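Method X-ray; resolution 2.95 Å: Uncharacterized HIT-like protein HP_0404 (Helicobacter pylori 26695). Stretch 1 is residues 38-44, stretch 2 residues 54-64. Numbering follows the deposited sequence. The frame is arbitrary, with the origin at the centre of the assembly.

Stretch 1 38-44: LVIPKQS
Stretch 2 (54-64) ELMAQMTSFIF

A short β-strand packs against an α-helix chiefly through apolar side chains, with no hydrogen bond passing between the two stretches. Residues 38–41 are extended, phi/psi running from -122/135 at Leu38 to -78/137 at Pro41, and 54–64 form a regular helix. Their axes approach to 9.9 Å and run roughly antiparallel, at 149°, so the register climbs one element as it descends the other: Val39 CA lies 7.3 Å from Ile63 CA, and Pro41 CA lies 7.8 Å from Met59 CA.

Strand alternation selects Val39, whose CA-to-CB bond points toward the helix, while that of Ile40 points away. With chi1 t (-179°), Val39 sends CG1 among three helix side chains: CG1 is 3.6 Å from Phe62 CD2, meeting the ring at its edge, and 4.3 Å from both Met59 CG and Ile63 CG1. A compact, branched valine fills this space while suiting a β backbone. Phe62 (chi1 -174°, chi2 74°) and Ile63 (m, t; -74°, 165°) are likewise buried; both are large apolar side chains, suited to a site with no polar partner across the contact.

Met59, one helical turn before Ile63, reaches across to the strand with chi1 and chi2 both t and chi3 at -110°, between wells. Its flexible thioether chain carries CE to 3.6 Å from Pro41 CD, an apolar contact with a ring of C-gamma endo pucker.

Past the strand, Lys42 turns the chain (-66/-31), and the CA-to-CB bond of Gln43 (-62/147) points toward the helix, with chi1 and chi2 t. Its OE1 comes within 4.0 Å of Leu55 CD2 (Leu55 t, p), a loose contact at an exposed end, where an amide can remain solvated.

The helix supplies its own polar order: Ile63 N donates to Met59 O at 2.7 Å, and Thr60 OG1 (chi1 m) to Met56 O at 2.6 Å, satisfying a buried hydroxyl. In total 297 Å² is buried between the stretches.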

# COMPACT_ATOMS: atom_id res chain seq x y z
N LEU A 38 5.23 -0.74 -11.58
CA LEU A 38 5.19 -1.85 -10.63
C LEU A 38 6.46 -1.83 -9.82
O LEU A 38 7.54 -1.65 -10.37
CB LEU A 38 5.07 -3.18 -11.37
CG LEU A 38 3.76 -3.42 -12.11
CD1 LEU A 38 3.92 -4.53 -13.14
CD2 LEU A 38 2.64 -3.75 -11.13
N VAL A 39 6.34 -2.00 -8.50
CA VAL A 39 7.51 -2.10 -7.62
C VAL A 39 7.56 -3.50 -7.03
O VAL A 39 6.60 -3.93 -6.37
CB VAL A 39 7.46 -1.07 -6.48
CG1 VAL A 39 8.70 -1.20 -5.60
CG2 VAL A 39 7.34 0.34 -7.05
N ILE A 40 8.68 -4.19 -7.24
CA ILE A 40 8.81 -5.57 -6.76
C ILE A 40 10.10 -5.81 -5.99
O ILE A 40 11.14 -5.20 -6.30
CB ILE A 40 8.59 -6.65 -7.85
CG1 ILE A 40 9.73 -6.70 -8.89
CG2 ILE A 40 7.23 -6.44 -8.48
CD1 ILE A 40 9.74 -7.94 -9.75
N PRO A 41 10.03 -6.66 -4.96
CA PRO A 41 11.23 -7.07 -4.25
C PRO A 41 11.95 -8.13 -5.06
O PRO A 41 11.30 -9.01 -5.62
CB PRO A 41 10.69 -7.65 -2.95
CG PRO A 41 9.34 -8.16 -3.31
CD PRO A 41 8.80 -7.15 -4.29
N LYS A 42 13.27 -8.03 -5.16
CA LYS A 42 14.06 -9.03 -5.88
C LYS A 42 14.00 -10.38 -5.16
O LYS A 42 14.07 -11.43 -5.79
CB LYS A 42 15.51 -8.57 -6.03
CG LYS A 42 15.70 -7.42 -6.99
CD LYS A 42 17.16 -7.00 -7.04
CE LYS A 42 17.44 -6.11 -8.23
NZ LYS A 42 18.90 -5.82 -8.33
N GLN A 43 13.88 -10.32 -3.84
CA GLN A 43 13.70 -11.52 -3.02
C GLN A 43 12.39 -12.22 -3.39
O GLN A 43 11.41 -11.57 -3.75
CB GLN A 43 13.70 -11.13 -1.54
CG GLN A 43 13.74 -12.31 -0.58
CD GLN A 43 13.62 -11.88 0.87
OE1 GLN A 43 14.15 -10.83 1.26
NE2 GLN A 43 12.93 -12.67 1.68
N SER A 44 12.40 -13.55 -3.29
CA SER A 44 11.25 -14.36 -3.69
C SER A 44 10.17 -14.33 -2.62
O SER A 44 10.23 -15.06 -1.64
CB SER A 44 11.68 -15.80 -3.95
OG SER A 44 10.56 -16.61 -4.27
N GLU A 54 10.88 -4.68 8.34
CA GLU A 54 12.21 -4.13 7.96
C GLU A 54 12.40 -3.88 6.48
O GLU A 54 13.05 -2.92 6.09
CB GLU A 54 13.35 -5.06 8.44
CG GLU A 54 13.42 -5.01 9.96
CD GLU A 54 14.18 -3.79 10.54
OE1 GLU A 54 13.60 -2.74 11.00
OE2 GLU A 54 15.43 -3.91 10.57
N LEU A 55 11.84 -4.77 5.67
CA LEU A 55 12.01 -4.72 4.23
C LEU A 55 11.00 -3.78 3.60
O LEU A 55 11.27 -3.16 2.57
CB LEU A 55 11.84 -6.13 3.65
CG LEU A 55 12.12 -6.33 2.16
CD1 LEU A 55 13.60 -6.11 1.84
CD2 LEU A 55 11.68 -7.72 1.74
N MET A 56 9.83 -3.65 4.23
CA MET A 56 8.79 -2.74 3.76
C MET A 56 9.16 -1.29 4.08
O MET A 56 8.72 -0.37 3.40
CB MET A 56 7.45 -3.11 4.40
CG MET A 56 6.26 -2.34 3.88
SD MET A 56 5.95 -2.45 2.10
CE MET A 56 4.71 -1.18 1.84
N ALA A 57 9.98 -1.11 5.12
CA ALA A 57 10.59 0.19 5.39
C ALA A 57 11.47 0.60 4.21
O ALA A 57 11.38 1.73 3.72
CB ALA A 57 11.42 0.14 6.67
N GLN A 58 12.30 -0.33 3.76
CA GLN A 58 13.24 -0.07 2.67
C GLN A 58 12.51 0.07 1.33
O GLN A 58 12.97 0.80 0.45
CB GLN A 58 14.29 -1.18 2.60
CG GLN A 58 15.07 -1.34 3.90
CD GLN A 58 16.24 -2.30 3.77
OE1 GLN A 58 16.25 -3.18 2.92
NE2 GLN A 58 17.24 -2.13 4.63
N MET A 59 11.39 -0.62 1.18
CA MET A 59 10.55 -0.50 -0.01
C MET A 59 9.84 0.85 -0.05
O MET A 59 9.71 1.44 -1.11
CB MET A 59 9.49 -1.60 -0.04
CG MET A 59 8.70 -1.65 -1.34
SD MET A 59 7.44 -2.94 -1.31
CE MET A 59 8.09 -4.13 -2.48
N THR A 60 9.38 1.32 1.10
CA THR A 60 8.75 2.63 1.22
C THR A 60 9.71 3.71 0.75
O THR A 60 9.34 4.63 0.01
CB THR A 60 8.34 2.91 2.67
OG1 THR A 60 7.42 1.91 3.11
CG2 THR A 60 7.70 4.29 2.81
N SER A 61 10.96 3.59 1.18
CA SER A 61 12.03 4.47 0.75
C SER A 61 12.22 4.38 -0.77
O SER A 61 12.34 5.40 -1.44
CB SER A 61 13.33 4.08 1.46
OG SER A 61 14.24 5.16 1.45
N PHE A 62 12.22 3.16 -1.29
CA PHE A 62 12.35 2.91 -2.72
C PHE A 62 11.17 3.46 -3.51
O PHE A 62 11.34 3.96 -4.62
CB PHE A 62 12.50 1.41 -2.97
CG PHE A 62 12.79 1.06 -4.41
CD1 PHE A 62 14.05 1.28 -4.94
CD2 PHE A 62 11.82 0.50 -5.21
CE1 PHE A 62 14.33 0.96 -6.26
CE2 PHE A 62 12.09 0.16 -6.53
CZ PHE A 62 13.35 0.40 -7.05
N ILE A 63 9.97 3.36 -2.94
CA ILE A 63 8.75 3.86 -3.59
C ILE A 63 8.81 5.37 -3.78
O ILE A 63 8.42 5.88 -4.83
CB ILE A 63 7.48 3.45 -2.82
CG1 ILE A 63 7.20 1.96 -3.03
CG2 ILE A 63 6.27 4.26 -3.28
CD1 ILE A 63 6.20 1.37 -2.05
N PHE A 64 9.31 6.08 -2.77
CA PHE A 64 9.50 7.53 -2.87
C PHE A 64 10.46 7.87 -4.01
O PHE A 64 10.28 8.88 -4.70
CB PHE A 64 10.03 8.12 -1.56
CG PHE A 64 9.09 7.97 -0.39
CD1 PHE A 64 7.71 8.07 -0.54
CD2 PHE A 64 9.60 7.76 0.89
CE1 PHE A 64 6.86 7.95 0.55
CE2 PHE A 64 8.75 7.63 1.98
CZ PHE A 64 7.38 7.72 1.81